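Long-range contacts in serine protease inhibitor (Thermoanaerobacter tengcongensis, PDB 2PEE), which probably inhibits serine proteases as a serpin, with an N terminus that functions to trap the metastable native state: residues 8-13 and 122-127; 55-60 and 173-178; 282-287 and 326-331; 180-185 and 336-341; 240-245 and 365-370. The protein carries 1 engineered substitution. All coordinates share one frame; numbering follows the deposited sequence.

Overall arrangement
From the N terminus, contact 1 joins the segment after strand 4-5 to helix 121-130. Helix 50-61 is passed on the way, so contact 2, which carries that helix to strand 173-183, crosses contact 1, and the two touch where Phe123 and Ile127 meet Met59. Strand 173-183 then runs on into contact 4, whose long loop ends at the segment following strand 324-333. Contact 5 opens within that loop and closes beyond it, so the two cross, while contact 3 closes a short loop lying within both. Contacts 2, 3 and 4 thus follow the main serpin sheet along its length, and contact 5 belongs to the strands packed against its far end.

Contact 1 (8-13 and 122-127); sequences DRIKAN and DFLQII. With SO4 (sulfate ion), chain C.
Gln125 and Lys11 supply the one hydrogen bond that joins these segments: Gln125 NE2 donates to Lys11 O at 2.9 Å, with an almost straight N-H...O angle of 169°. The acceptor lies in the plane of the Gln125 amide, but the amide nitrogen stands above the plane of the Lys11 carbonyl, 41° out of it. The stronger partner of NE2 is Asp129 OD1, which also accepts from Asn13 N, so one carboxylate draws the glutamine and the N-terminal segment together. Asn13 lays its amide within 19° of parallel to that of Gln125, although the two side chains cross at about a right angle.

The apolar contact is between Ile10 CG1 and Leu124 CB, 4.1 Å apart. Ile10 CG2 makes a plain van der Waals approach to Gln125 OE1 at 3.9 Å.

A sulfate, probably from the crystallisation liquor, takes Ala12 N through its O3 at 2.9 Å.

Residues 8-13 belong to the N-terminal region that traps the native state, and this packing along helix 121-130 is consistent with that role. Ile10 also touches Lys121 and Ala128 of that helix, and Leu124 and Ile127 pack beneath on Ile135 of strand 134-138, the strand paired with 4-5.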
# COMPACT_ATOMS: atom_id res chain seq x y z
N ASP A 8 -24.04 -2.89 9.30
CA ASP A 8 -25.12 -3.85 9.04
C ASP A 8 -26.47 -3.16 8.87
O ASP A 8 -27.31 -3.60 8.09
CB ASP A 8 -25.20 -4.87 10.18
CG ASP A 8 -23.96 -5.72 10.29
OD1 ASP A 8 -23.25 -5.93 9.29
OD2 ASP A 8 -23.70 -6.21 11.40
N ARG A 9 -26.64 -2.06 9.59
CA ARG A 9 -27.90 -1.32 9.68
C ARG A 9 -28.12 -0.44 8.43
O ARG A 9 -29.26 -0.15 8.06
CB ARG A 9 -27.84 -0.42 10.93
CG ARG A 9 -29.17 0.02 11.50
CD ARG A 9 -29.53 -0.80 12.76
N ILE A 10 -27.02 -0.06 7.80
CA ILE A 10 -26.99 1.03 6.84
C ILE A 10 -27.13 0.54 5.39
O ILE A 10 -26.46 -0.41 4.98
CB ILE A 10 -25.66 1.84 7.03
CG1 ILE A 10 -25.56 2.41 8.46
CG2 ILE A 10 -25.46 2.94 5.98
CD1 ILE A 10 -26.57 3.51 8.77
N LYS A 11 -27.99 1.19 4.60
CA LYS A 11 -28.05 0.86 3.16
C LYS A 11 -27.47 1.95 2.25
O LYS A 11 -27.87 3.11 2.28
CB LYS A 11 -29.46 0.47 2.73
CG LYS A 11 -29.83 -0.96 3.12
CD LYS A 11 -31.12 -1.41 2.45
CE LYS A 11 -31.79 -2.54 3.23
NZ LYS A 11 -33.15 -2.82 2.67
N ALA A 12 -26.50 1.55 1.43
CA ALA A 12 -25.92 2.42 0.41
C ALA A 12 -26.97 3.07 -0.52
O ALA A 12 -27.90 2.40 -0.97
CB ALA A 12 -24.92 1.64 -0.39
N ASN A 13 -26.83 4.36 -0.78
CA ASN A 13 -27.56 5.00 -1.88
C ASN A 13 -26.73 4.97 -3.15
O ASN A 13 -25.48 4.94 -3.09
CB ASN A 13 -27.83 6.50 -1.64
CG ASN A 13 -28.33 6.81 -0.23
OD1 ASN A 13 -29.30 6.20 0.25
ND2 ASN A 13 -27.69 7.80 0.42
N ASP A 122 -25.08 10.27 9.60
CA ASP A 122 -24.59 10.89 8.36
C ASP A 122 -23.22 10.36 7.93
O ASP A 122 -23.03 10.00 6.77
CB ASP A 122 -24.52 12.41 8.47
CG ASP A 122 -25.89 13.08 8.40
OD1 ASP A 122 -26.86 12.48 7.88
OD2 ASP A 122 -26.00 14.24 8.86
N PHE A 123 -22.28 10.33 8.87
CA PHE A 123 -20.96 9.75 8.63
C PHE A 123 -21.06 8.33 8.09
O PHE A 123 -20.50 8.02 7.03
CB PHE A 123 -20.10 9.78 9.89
CG PHE A 123 -18.73 9.13 9.73
CD1 PHE A 123 -17.73 9.75 8.99
CD2 PHE A 123 -18.44 7.92 10.37
CE1 PHE A 123 -16.48 9.17 8.86
CE2 PHE A 123 -17.20 7.34 10.24
CZ PHE A 123 -16.21 7.96 9.49
N LEU A 124 -21.80 7.49 8.79
CA LEU A 124 -21.95 6.10 8.40
C LEU A 124 -22.50 5.98 6.98
O LEU A 124 -22.04 5.15 6.20
CB LEU A 124 -22.81 5.33 9.40
CG LEU A 124 -22.23 5.18 10.81
CD1 LEU A 124 -23.13 4.33 11.72
CD2 LEU A 124 -20.82 4.61 10.79
N GLN A 125 -23.45 6.85 6.63
CA GLN A 125 -24.03 6.86 5.29
C GLN A 125 -22.96 7.15 4.23
O GLN A 125 -22.93 6.48 3.19
CB GLN A 125 -25.17 7.88 5.19
CG GLN A 125 -26.05 7.71 3.97
CD GLN A 125 -26.71 6.35 3.89
OE1 GLN A 125 -27.50 5.98 4.74
NE2 GLN A 125 -26.40 5.60 2.84
N ILE A 126 -22.08 8.11 4.51
CA ILE A 126 -21.02 8.43 3.60
C ILE A 126 -20.16 7.20 3.35
O ILE A 126 -19.85 6.91 2.18
CB ILE A 126 -20.19 9.63 4.06
CG1 ILE A 126 -21.02 10.91 3.97
CG2 ILE A 126 -18.91 9.79 3.20
CD1 ILE A 126 -20.42 12.12 4.66
N ILE A 127 -19.83 6.46 4.41
CA ILE A 127 -19.06 5.21 4.30
C ILE A 127 -19.74 4.16 3.41
O ILE A 127 -19.09 3.51 2.56
CB ILE A 127 -18.76 4.58 5.68
CG1 ILE A 127 -18.07 5.57 6.64
CG2 ILE A 127 -17.99 3.27 5.52
CD1 ILE A 127 -16.79 6.26 6.09
S SO4 C . -25.92 -2.40 0.72
O1 SO4 C . -24.94 -2.51 -0.36
O2 SO4 C . -27.27 -2.29 0.16
O3 SO4 C . -25.69 -1.20 1.52
O4 SO4 C . -25.80 -3.59 1.55

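Contact 2 (55-60 and 173-178); sequences LALAMT and MYLINA
Thr60 and Met173 reach toward each other tip to tip, with Thr60 CG2 3.9 Å from Met173 CE. The methionine gets there by a fully extended chain, its CG anti to the backbone N (chi1 -179°), which carries the terminal methyl from the start of the strand to the helix. Leu175 comes in differently. It slants across Thr60 and places CD2 3.6 Å from Thr60 OG1, and the same methyl lies 3.9 Å from Ala56 CB, filling the step of one helical turn between the two residues. A longer reach brings Leu57 CD2 to 4.3 Å from Leu175 CD2. Farther along the strand, Asn177 directs its amide at the helix, with ND2 3.6 Å from Ala56 CB.

The threonine hydroxyl, buried among these carbons, is satisfied within its own helix: Thr60 OG1 donates to Ala56 O at 2.8 Å. That carbonyl also takes Thr60 N, and the two donors approach from opposite faces of its plane.

Helix 50-61 runs beneath strand 173-183, their local axes 9.6 Å apart with 146° between their N-to-C directions, so roughly antiparallel. Strands 102-113 and 324-333 flank the strand on its two sides, and Ile176 on its other face is covered by helix 142-155.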
# COMPACT_ATOMS: atom_id res chain seq x y z
N LEU A 55 -7.16 5.91 1.31
CA LEU A 55 -8.55 5.55 1.53
C LEU A 55 -8.92 5.77 2.98
O LEU A 55 -9.91 6.44 3.26
CB LEU A 55 -8.85 4.12 1.11
CG LEU A 55 -9.01 3.83 -0.37
CD1 LEU A 55 -8.79 2.35 -0.61
CD2 LEU A 55 -10.39 4.24 -0.89
N ALA A 56 -8.13 5.24 3.90
CA ALA A 56 -8.47 5.35 5.32
C ALA A 56 -8.57 6.81 5.78
O ALA A 56 -9.53 7.19 6.47
CB ALA A 56 -7.47 4.58 6.17
N LEU A 57 -7.61 7.63 5.38
CA LEU A 57 -7.61 9.03 5.77
C LEU A 57 -8.75 9.82 5.13
O LEU A 57 -9.34 10.67 5.78
CB LEU A 57 -6.25 9.70 5.49
CG LEU A 57 -5.10 9.01 6.22
CD1 LEU A 57 -3.79 9.59 5.79
CD2 LEU A 57 -5.24 9.11 7.72
N ALA A 58 -9.06 9.52 3.88
CA ALA A 58 -10.11 10.25 3.19
C ALA A 58 -11.42 9.95 3.82
O ALA A 58 -12.24 10.85 4.01
CB ALA A 58 -10.14 9.89 1.73
N MET A 59 -11.65 8.69 4.17
CA MET A 59 -12.95 8.38 4.75
C MET A 59 -13.07 8.94 6.16
O MET A 59 -14.10 9.46 6.54
CB MET A 59 -13.32 6.88 4.65
CG MET A 59 -12.78 5.98 5.72
SD MET A 59 -13.37 4.33 5.38
CE MET A 59 -12.34 3.39 6.51
N THR A 60 -11.99 8.89 6.93
CA THR A 60 -12.01 9.44 8.27
C THR A 60 -12.15 10.96 8.22
O THR A 60 -12.77 11.56 9.10
CB THR A 60 -10.77 9.03 9.07
OG1 THR A 60 -10.64 7.60 9.01
CG2 THR A 60 -10.92 9.44 10.49
N MET A 173 -10.17 4.73 19.45
CA MET A 173 -10.36 4.72 18.00
C MET A 173 -9.13 4.23 17.26
O MET A 173 -8.04 4.77 17.44
CB MET A 173 -10.71 6.14 17.54
CG MET A 173 -10.96 6.31 16.06
SD MET A 173 -11.34 8.05 15.74
CE MET A 173 -11.82 7.94 14.01
N TYR A 174 -9.31 3.19 16.44
CA TYR A 174 -8.26 2.69 15.56
C TYR A 174 -8.70 2.75 14.13
O TYR A 174 -9.88 2.49 13.82
CB TYR A 174 -7.96 1.22 15.82
CG TYR A 174 -7.33 0.89 17.12
CD1 TYR A 174 -7.86 -0.11 17.91
CD2 TYR A 174 -6.19 1.54 17.55
CE1 TYR A 174 -7.29 -0.44 19.12
CE2 TYR A 174 -5.61 1.22 18.75
CZ TYR A 174 -6.17 0.22 19.53
OH TYR A 174 -5.60 -0.12 20.74
N LEU A 175 -7.76 3.07 13.25
CA LEU A 175 -7.91 2.79 11.83
C LEU A 175 -7.09 1.55 11.56
O LEU A 175 -5.93 1.50 11.96
CB LEU A 175 -7.38 3.93 10.98
CG LEU A 175 -8.28 5.12 10.64
CD1 LEU A 175 -8.87 5.82 11.89
CD2 LEU A 175 -7.46 6.10 9.79
N ILE A 176 -7.68 0.56 10.92
CA ILE A 176 -6.97 -0.66 10.57
C ILE A 176 -6.85 -0.80 9.05
O ILE A 176 -7.85 -0.72 8.34
CB ILE A 176 -7.67 -1.91 11.18
CG1 ILE A 176 -7.86 -1.76 12.70
CG2 ILE A 176 -6.90 -3.19 10.85
CD1 ILE A 176 -6.59 -1.60 13.50
N ASN A 177 -5.63 -0.95 8.56
CA ASN A 177 -5.40 -1.24 7.17
C ASN A 177 -4.67 -2.56 7.03
O ASN A 177 -3.65 -2.76 7.68
CB ASN A 177 -4.49 -0.21 6.53
CG ASN A 177 -4.90 1.20 6.80
OD1 ASN A 177 -4.09 2.13 6.60
ND2 ASN A 177 -6.14 1.40 7.23
N ALA A 178 -5.17 -3.44 6.16
CA ALA A 178 -4.40 -4.63 5.77
C ALA A 178 -4.47 -4.77 4.27
O ALA A 178 -5.55 -4.62 3.68
CB ALA A 178 -4.93 -5.87 6.46

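Contact 3 (282-287 and 326-331); sequences KYEYTI and LHKTFI
Tyr285 and Thr329 sit amid a closely paired antiparallel stretch, with Tyr285 N donating to Thr329 O at 2.9 Å and Thr329 N returning the bond to Tyr285 O. Similar pairs join Tyr283 with Ile331 and Ile287 with His327, where Ile287 N to His327 O measures 2.7 Å. Between them, alpha hydrogens are directed at carbonyls, as from Glu284 CA to Thr329 O. The covered face, packed on strand 46-48, bears the side chains of these three pairs: Ile287 CG2 lies 3.7 Å from His327 CB, and Tyr283 CE2 comes to 4.3 Å from Ile331 CG2. Tyr283 OH bonds to Ser46 O and His327 NE2 to Ser49 O just beyond that strand, while Tyr285 OH extends to Asp41.

In serpin terms these are two adjoining strands of sheet A, and the second has strand 173-183 as its parallel neighbour on the other edge.

Away from that face, Glu284, Thr286 and Lys282 lie toward solvent, while Lys328 is buried between them and the loop holding Lys162. Lys328 leaves the backbone with CG anti to N (chi1 -175°) and stays extended, so that CD passes Thr286 OG1 at 3.3 Å before NZ forms a salt bridge with Glu284 OE2 at 3.1 Å. Its hydrogen bond is weak; the stronger partner of NZ is Lys162 O. Lys282 NZ stands at the edge of the Phe330 ring, 3.7 Å from CZ.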
# COMPACT_ATOMS: atom_id res chain seq x y z
N LYS A 282 10.07 -12.50 0.49
CA LYS A 282 8.72 -12.42 1.05
C LYS A 282 8.84 -11.92 2.48
O LYS A 282 9.72 -12.37 3.23
CB LYS A 282 7.96 -13.76 0.95
CG LYS A 282 8.28 -14.81 2.01
CD LYS A 282 8.19 -16.27 1.50
CE LYS A 282 6.81 -16.61 0.89
NZ LYS A 282 5.67 -16.66 1.88
N TYR A 283 8.00 -10.97 2.85
CA TYR A 283 7.99 -10.45 4.20
C TYR A 283 6.76 -9.61 4.40
O TYR A 283 6.15 -9.16 3.43
CB TYR A 283 9.24 -9.62 4.50
CG TYR A 283 9.39 -8.38 3.66
CD1 TYR A 283 8.82 -7.17 4.06
CD2 TYR A 283 10.11 -8.40 2.46
CE1 TYR A 283 8.94 -6.02 3.29
CE2 TYR A 283 10.23 -7.25 1.67
CZ TYR A 283 9.64 -6.06 2.11
OH TYR A 283 9.76 -4.91 1.35
N GLU A 284 6.40 -9.41 5.66
CA GLU A 284 5.30 -8.56 6.07
C GLU A 284 5.93 -7.31 6.68
O GLU A 284 7.08 -7.34 7.10
CB GLU A 284 4.41 -9.28 7.09
CG GLU A 284 5.12 -9.60 8.43
CD GLU A 284 4.24 -10.35 9.44
OE1 GLU A 284 4.52 -10.28 10.66
OE2 GLU A 284 3.26 -11.01 9.01
N TYR A 285 5.18 -6.22 6.71
CA TYR A 285 5.64 -5.03 7.39
C TYR A 285 4.46 -4.37 8.05
O TYR A 285 3.43 -4.12 7.41
CB TYR A 285 6.34 -4.09 6.41
CG TYR A 285 7.08 -2.94 7.04
CD1 TYR A 285 8.36 -3.09 7.54
CD2 TYR A 285 6.49 -1.67 7.12
CE1 TYR A 285 9.04 -2.01 8.12
CE2 TYR A 285 7.15 -0.60 7.69
CZ TYR A 285 8.42 -0.77 8.18
OH TYR A 285 9.08 0.30 8.73
N THR A 286 4.60 -4.10 9.35
CA THR A 286 3.57 -3.46 10.15
C THR A 286 4.06 -2.08 10.57
O THR A 286 5.10 -1.96 11.20
CB THR A 286 3.28 -4.29 11.43
OG1 THR A 286 3.09 -5.66 11.09
CG2 THR A 286 2.05 -3.79 12.12
N ILE A 287 3.31 -1.04 10.24
CA ILE A 287 3.68 0.31 10.67
C ILE A 287 2.56 1.05 11.41
O ILE A 287 1.46 1.21 10.91
CB ILE A 287 4.23 1.15 9.49
CG1 ILE A 287 4.59 2.57 9.96
CG2 ILE A 287 3.22 1.20 8.33
CD1 ILE A 287 5.63 3.25 9.11
N LEU A 326 -3.07 1.63 12.30
CA LEU A 326 -2.34 0.38 12.26
C LEU A 326 -2.36 -0.14 10.83
O LEU A 326 -3.39 -0.60 10.35
CB LEU A 326 -3.02 -0.62 13.19
CG LEU A 326 -2.18 -1.57 14.01
CD1 LEU A 326 -1.02 -0.84 14.68
CD2 LEU A 326 -3.06 -2.21 15.06
N HIS A 327 -1.20 -0.08 10.17
CA HIS A 327 -1.05 -0.41 8.76
C HIS A 327 -0.15 -1.64 8.58
O HIS A 327 1.01 -1.62 9.03
CB HIS A 327 -0.42 0.79 8.06
CG HIS A 327 -0.52 0.74 6.57
ND1 HIS A 327 0.48 0.22 5.78
CD2 HIS A 327 -1.49 1.17 5.73
CE1 HIS A 327 0.13 0.32 4.51
NE2 HIS A 327 -1.06 0.89 4.45
N LYS A 328 -0.67 -2.69 7.92
CA LYS A 328 0.11 -3.92 7.69
C LYS A 328 -0.04 -4.50 6.29
O LYS A 328 -1.14 -4.72 5.80
CB LYS A 328 -0.21 -5.00 8.70
CG LYS A 328 0.66 -6.24 8.55
CD LYS A 328 0.48 -7.19 9.73
CE LYS A 328 1.42 -8.39 9.63
NZ LYS A 328 1.39 -9.27 10.85
N THR A 329 1.10 -4.80 5.68
CA THR A 329 1.16 -5.27 4.32
C THR A 329 2.04 -6.52 4.24
O THR A 329 2.89 -6.74 5.09
CB THR A 329 1.80 -4.19 3.41
OG1 THR A 329 3.04 -3.74 3.98
CG2 THR A 329 0.87 -3.00 3.26
N PHE A 330 1.83 -7.32 3.18
CA PHE A 330 2.60 -8.51 2.92
C PHE A 330 2.83 -8.68 1.42
O PHE A 330 1.86 -8.65 0.64
CB PHE A 330 1.88 -9.75 3.47
CG PHE A 330 2.57 -11.03 3.13
CD1 PHE A 330 3.68 -11.45 3.87
CD2 PHE A 330 2.14 -11.80 2.04
CE1 PHE A 330 4.35 -12.65 3.54
CE2 PHE A 330 2.81 -12.99 1.68
CZ PHE A 330 3.91 -13.42 2.42
N ILE A 331 4.09 -8.89 1.03
CA ILE A 331 4.42 -9.20 -0.37
C ILE A 331 5.24 -10.48 -0.49
O ILE A 331 5.97 -10.86 0.42
CB ILE A 331 5.16 -8.03 -1.09
CG1 ILE A 331 5.19 -8.24 -2.62
CG2 ILE A 331 6.58 -7.89 -0.59
CD1 ILE A 331 3.81 -8.27 -3.30

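Contact 4 (180-185 and 336-341); sequences AFDAEW and LGTKAG
Trp185 and Leu336 join in a backbone contact where strand 173-183 has just ended and the segment following strand 324-333 turns past it. Trp185 N donates to Leu336 O at 2.8 Å with an N-H...O angle of 163°, and Glu184 CA turns its hydrogen to the same oxygen at 3.2 Å. Glu184 and Gly337 form a single backbone bridge.

Gly337, with no side chain, comes close to Ala183 O and lies over one face of the Trp185 indole, though its closeness to the ring in the model is doubtful. The indole is fixed by other partners as well: NE1 bonds to Asp334 O, Tyr232 stacks on the ring and Lys230 makes a cation-pi contact with it.

Thr338 is the other point of contact. Its CG2 meets Asp182 OD1 at 3.4 Å, the two side chains crossing at about a right angle, and its hydroxyl gives a weak hydrogen bond to Phe181 O at 3.5 Å.

A tryptophan just after the end of this strand, next to a glycine and threonine that are part of the proximal hinge of the reactive-centre loop, corresponds to the breach of serpins, where, as in other inhibitory family members, sheet A is thought to open first as that loop inserts between strands 173-183 and 324-333.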
# COMPACT_ATOMS: atom_id res chain seq x y z
N ALA A 180 -3.15 -7.11 0.81
CA ALA A 180 -2.57 -8.34 0.32
C ALA A 180 -2.76 -8.50 -1.17
O ALA A 180 -3.76 -8.06 -1.74
CB ALA A 180 -3.17 -9.51 1.03
N PHE A 181 -1.82 -9.19 -1.80
CA PHE A 181 -1.79 -9.29 -3.24
C PHE A 181 -1.54 -10.73 -3.65
O PHE A 181 -0.60 -11.36 -3.19
CB PHE A 181 -0.69 -8.36 -3.77
CG PHE A 181 -0.65 -8.24 -5.25
CD1 PHE A 181 -1.76 -7.81 -5.96
CD2 PHE A 181 0.51 -8.55 -5.95
CE1 PHE A 181 -1.71 -7.70 -7.35
CE2 PHE A 181 0.57 -8.43 -7.34
CZ PHE A 181 -0.56 -7.99 -8.04
N ASP A 182 -2.39 -11.26 -4.52
CA ASP A 182 -2.32 -12.66 -4.93
C ASP A 182 -2.41 -12.74 -6.44
O ASP A 182 -3.50 -12.66 -7.00
CB ASP A 182 -3.47 -13.43 -4.31
CG ASP A 182 -3.29 -14.92 -4.38
OD1 ASP A 182 -2.36 -15.42 -5.04
OD2 ASP A 182 -4.11 -15.62 -3.74
N ALA A 183 -1.26 -12.90 -7.10
CA ALA A 183 -1.19 -12.71 -8.54
C ALA A 183 -0.13 -13.54 -9.23
O ALA A 183 0.88 -13.88 -8.63
CB ALA A 183 -0.96 -11.26 -8.83
N GLU A 184 -0.35 -13.84 -10.50
CA GLU A 184 0.63 -14.49 -11.32
C GLU A 184 1.41 -13.50 -12.17
O GLU A 184 0.89 -12.46 -12.54
CB GLU A 184 -0.06 -15.43 -12.25
CG GLU A 184 0.03 -16.85 -11.85
CD GLU A 184 -0.52 -17.75 -12.93
OE1 GLU A 184 -1.22 -18.72 -12.57
OE2 GLU A 184 -0.25 -17.46 -14.13
N TRP A 185 2.65 -13.82 -12.51
CA TRP A 185 3.35 -13.08 -13.55
C TRP A 185 2.61 -13.27 -14.90
O TRP A 185 1.90 -14.27 -15.10
CB TRP A 185 4.80 -13.55 -13.68
CG TRP A 185 5.66 -13.29 -12.47
CD1 TRP A 185 6.30 -14.22 -11.73
CD2 TRP A 185 5.99 -12.02 -11.88
NE1 TRP A 185 6.99 -13.63 -10.69
CE2 TRP A 185 6.82 -12.28 -10.76
CE3 TRP A 185 5.65 -10.69 -12.18
CZ2 TRP A 185 7.33 -11.26 -9.94
CZ3 TRP A 185 6.15 -9.68 -11.35
CH2 TRP A 185 6.99 -9.97 -10.24
N LEU A 336 6.15 -18.07 -9.75
CA LEU A 336 4.87 -17.93 -10.46
C LEU A 336 4.30 -16.52 -10.36
O LEU A 336 3.43 -16.12 -11.13
CB LEU A 336 3.85 -18.95 -9.96
CG LEU A 336 4.09 -20.44 -10.24
CD1 LEU A 336 2.81 -21.20 -9.96
CD2 LEU A 336 4.52 -20.70 -11.67
N GLY A 337 4.81 -15.76 -9.39
CA GLY A 337 4.48 -14.36 -9.22
C GLY A 337 4.48 -14.06 -7.75
O GLY A 337 5.35 -13.42 -7.22
N THR A 338 3.47 -14.59 -7.10
CA THR A 338 3.21 -14.36 -5.72
C THR A 338 3.43 -15.68 -4.97
O THR A 338 3.62 -15.69 -3.76
CB THR A 338 1.79 -13.85 -5.66
OG1 THR A 338 1.84 -12.46 -5.38
CG2 THR A 338 0.93 -14.56 -4.65
N LYS A 339 3.41 -16.78 -5.73
CA LYS A 339 3.47 -18.13 -5.20
C LYS A 339 4.66 -18.84 -5.85
O LYS A 339 5.14 -18.44 -6.93
CB LYS A 339 2.15 -18.87 -5.45
N ALA A 340 5.16 -19.87 -5.17
CA ALA A 340 6.29 -20.65 -5.68
C ALA A 340 5.85 -21.75 -6.68
O ALA A 340 4.66 -22.05 -6.80
CB ALA A 340 7.07 -21.26 -4.53
N GLY A 341 6.83 -22.30 -7.39
CA GLY A 341 6.62 -23.53 -8.16
C GLY A 341 7.00 -23.41 -9.62
O GLY A 341 6.14 -23.48 -10.50

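Contact 5 (240-245 and 365-370); sequences VAILPD and PFIFAI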
# COMPACT_ATOMS: atom_id res chain seq x y z
N VAL A 240 7.63 -2.97 -10.29
CA VAL A 240 8.61 -1.96 -10.71
C VAL A 240 9.82 -2.12 -9.80
O VAL A 240 9.68 -2.07 -8.58
CB VAL A 240 8.02 -0.52 -10.59
CG1 VAL A 240 9.05 0.55 -10.82
CG2 VAL A 240 6.87 -0.32 -11.57
N ALA A 241 11.00 -2.33 -10.37
CA ALA A 241 12.23 -2.43 -9.58
C ALA A 241 13.12 -1.27 -9.93
O ALA A 241 13.46 -1.09 -11.10
CB ALA A 241 12.97 -3.75 -9.84
N ILE A 242 13.50 -0.48 -8.93
CA ILE A 242 14.43 0.62 -9.13
C ILE A 242 15.75 0.36 -8.37
O ILE A 242 15.77 0.21 -7.13
CB ILE A 242 13.81 1.98 -8.72
CG1 ILE A 242 12.54 2.28 -9.54
CG2 ILE A 242 14.83 3.12 -8.85
CD1 ILE A 242 11.65 3.39 -8.92
N LEU A 243 16.85 0.31 -9.10
CA LEU A 243 18.13 0.12 -8.47
C LEU A 243 18.93 1.42 -8.58
O LEU A 243 19.31 1.82 -9.69
CB LEU A 243 18.86 -1.05 -9.11
CG LEU A 243 20.27 -1.36 -8.66
CD1 LEU A 243 20.23 -2.09 -7.35
CD2 LEU A 243 20.94 -2.20 -9.69
N PRO A 244 19.15 2.10 -7.44
CA PRO A 244 19.97 3.31 -7.39
C PRO A 244 21.41 3.01 -7.74
O PRO A 244 21.87 1.89 -7.57
CB PRO A 244 19.89 3.74 -5.92
CG PRO A 244 18.65 3.12 -5.40
CD PRO A 244 18.58 1.80 -6.12
N ASP A 245 22.12 4.03 -8.23
CA ASP A 245 23.55 3.93 -8.52
C ASP A 245 24.35 3.53 -7.28
O ASP A 245 23.94 3.79 -6.14
CB ASP A 245 24.07 5.26 -9.07
CG ASP A 245 23.66 5.52 -10.52
OD1 ASP A 245 23.08 4.63 -11.19
OD2 ASP A 245 23.92 6.65 -11.00
N PRO A 365 20.90 -3.46 -2.40
CA PRO A 365 19.60 -2.85 -2.01
C PRO A 365 18.90 -2.07 -3.13
O PRO A 365 19.56 -1.42 -3.95
CB PRO A 365 19.98 -1.91 -0.87
CG PRO A 365 21.19 -2.53 -0.27
CD PRO A 365 21.97 -3.03 -1.48
N PHE A 366 17.57 -2.16 -3.16
CA PHE A 366 16.76 -1.56 -4.22
C PHE A 366 15.37 -1.23 -3.69
O PHE A 366 15.00 -1.67 -2.60
CB PHE A 366 16.65 -2.49 -5.44
CG PHE A 366 16.04 -3.84 -5.15
CD1 PHE A 366 14.67 -4.07 -5.35
CD2 PHE A 366 16.82 -4.90 -4.70
CE1 PHE A 366 14.10 -5.33 -5.10
CE2 PHE A 366 16.26 -6.16 -4.45
CZ PHE A 366 14.90 -6.38 -4.64
N ILE A 367 14.61 -0.45 -4.45
CA ILE A 367 13.25 -0.20 -4.07
C ILE A 367 12.37 -0.80 -5.15
O ILE A 367 12.80 -1.00 -6.28
CB ILE A 367 12.97 1.29 -3.80
CG1 ILE A 367 12.72 2.05 -5.09
CG2 ILE A 367 14.13 1.95 -3.05
CD1 ILE A 367 12.18 3.45 -4.84
N PHE A 368 11.13 -1.14 -4.78
CA PHE A 368 10.20 -1.70 -5.73
C PHE A 368 8.83 -1.10 -5.49
O PHE A 368 8.57 -0.51 -4.43
CB PHE A 368 10.14 -3.22 -5.58
CG PHE A 368 9.57 -3.69 -4.28
CD1 PHE A 368 8.22 -4.07 -4.20
CD2 PHE A 368 10.36 -3.74 -3.13
CE1 PHE A 368 7.67 -4.49 -2.98
CE2 PHE A 368 9.82 -4.17 -1.91
CZ PHE A 368 8.48 -4.55 -1.83
N ALA A 369 7.96 -1.23 -6.48
CA ALA A 369 6.57 -0.84 -6.33
C ALA A 369 5.74 -1.84 -7.10
O ALA A 369 6.24 -2.58 -7.95
CB ALA A 369 6.34 0.55 -6.87
N ILE A 370 4.46 -1.88 -6.75
CA ILE A 370 3.49 -2.57 -7.55
C ILE A 370 2.55 -1.48 -7.99
O ILE A 370 1.95 -0.80 -7.18
CB ILE A 370 2.79 -3.66 -6.74
CG1 ILE A 370 3.85 -4.62 -6.17
CG2 ILE A 370 1.75 -4.37 -7.60
CD1 ILE A 370 3.37 -6.04 -5.93
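Ile242 and Ile367 form the apolar centre, lying side by side and pointing the same way, with Ile242 CB 3.8 Å from Ile367 CG1 and their CD1 methyls 4.1 Å apart. Ile367 turns CG1 between its backbone N and carbonyl carbon (chi1 82°), which brings that branch against its neighbour. On the same face, Val240 CB approaches Ala369 CB at 4.2 Å. Farther along the strand, Leu243 sets CD1 4.1 Å from Phe366 CB.

Around these side chains runs the antiparallel backbone pairing. Val240 N to Ala369 O, at 2.7 Å, is nearly straight, and Ala369 N returns the bond to Val240 O. Ile242 and Ile367 repeat the reciprocal pair, Ile242 N to Ile367 O measuring 2.8 Å. The bonded pairing ends with Ile242 and Ile367, short of the two prolines; there Leu243 CD1 lies against Pro365 O at 3.5 Å and Pro244 O accepts a hydrogen bond from Arg364 NH1.

The two strands are central members of what serpins call sheet B, with strand 225-231 on the outer edge of 237-244 and strand 378-384 on that of 366-372. Helix 250-255 covers the isoleucine face through Tyr253 and Ile254, while Phe366 and Phe368 turn to the other side and pack on strand 270-288.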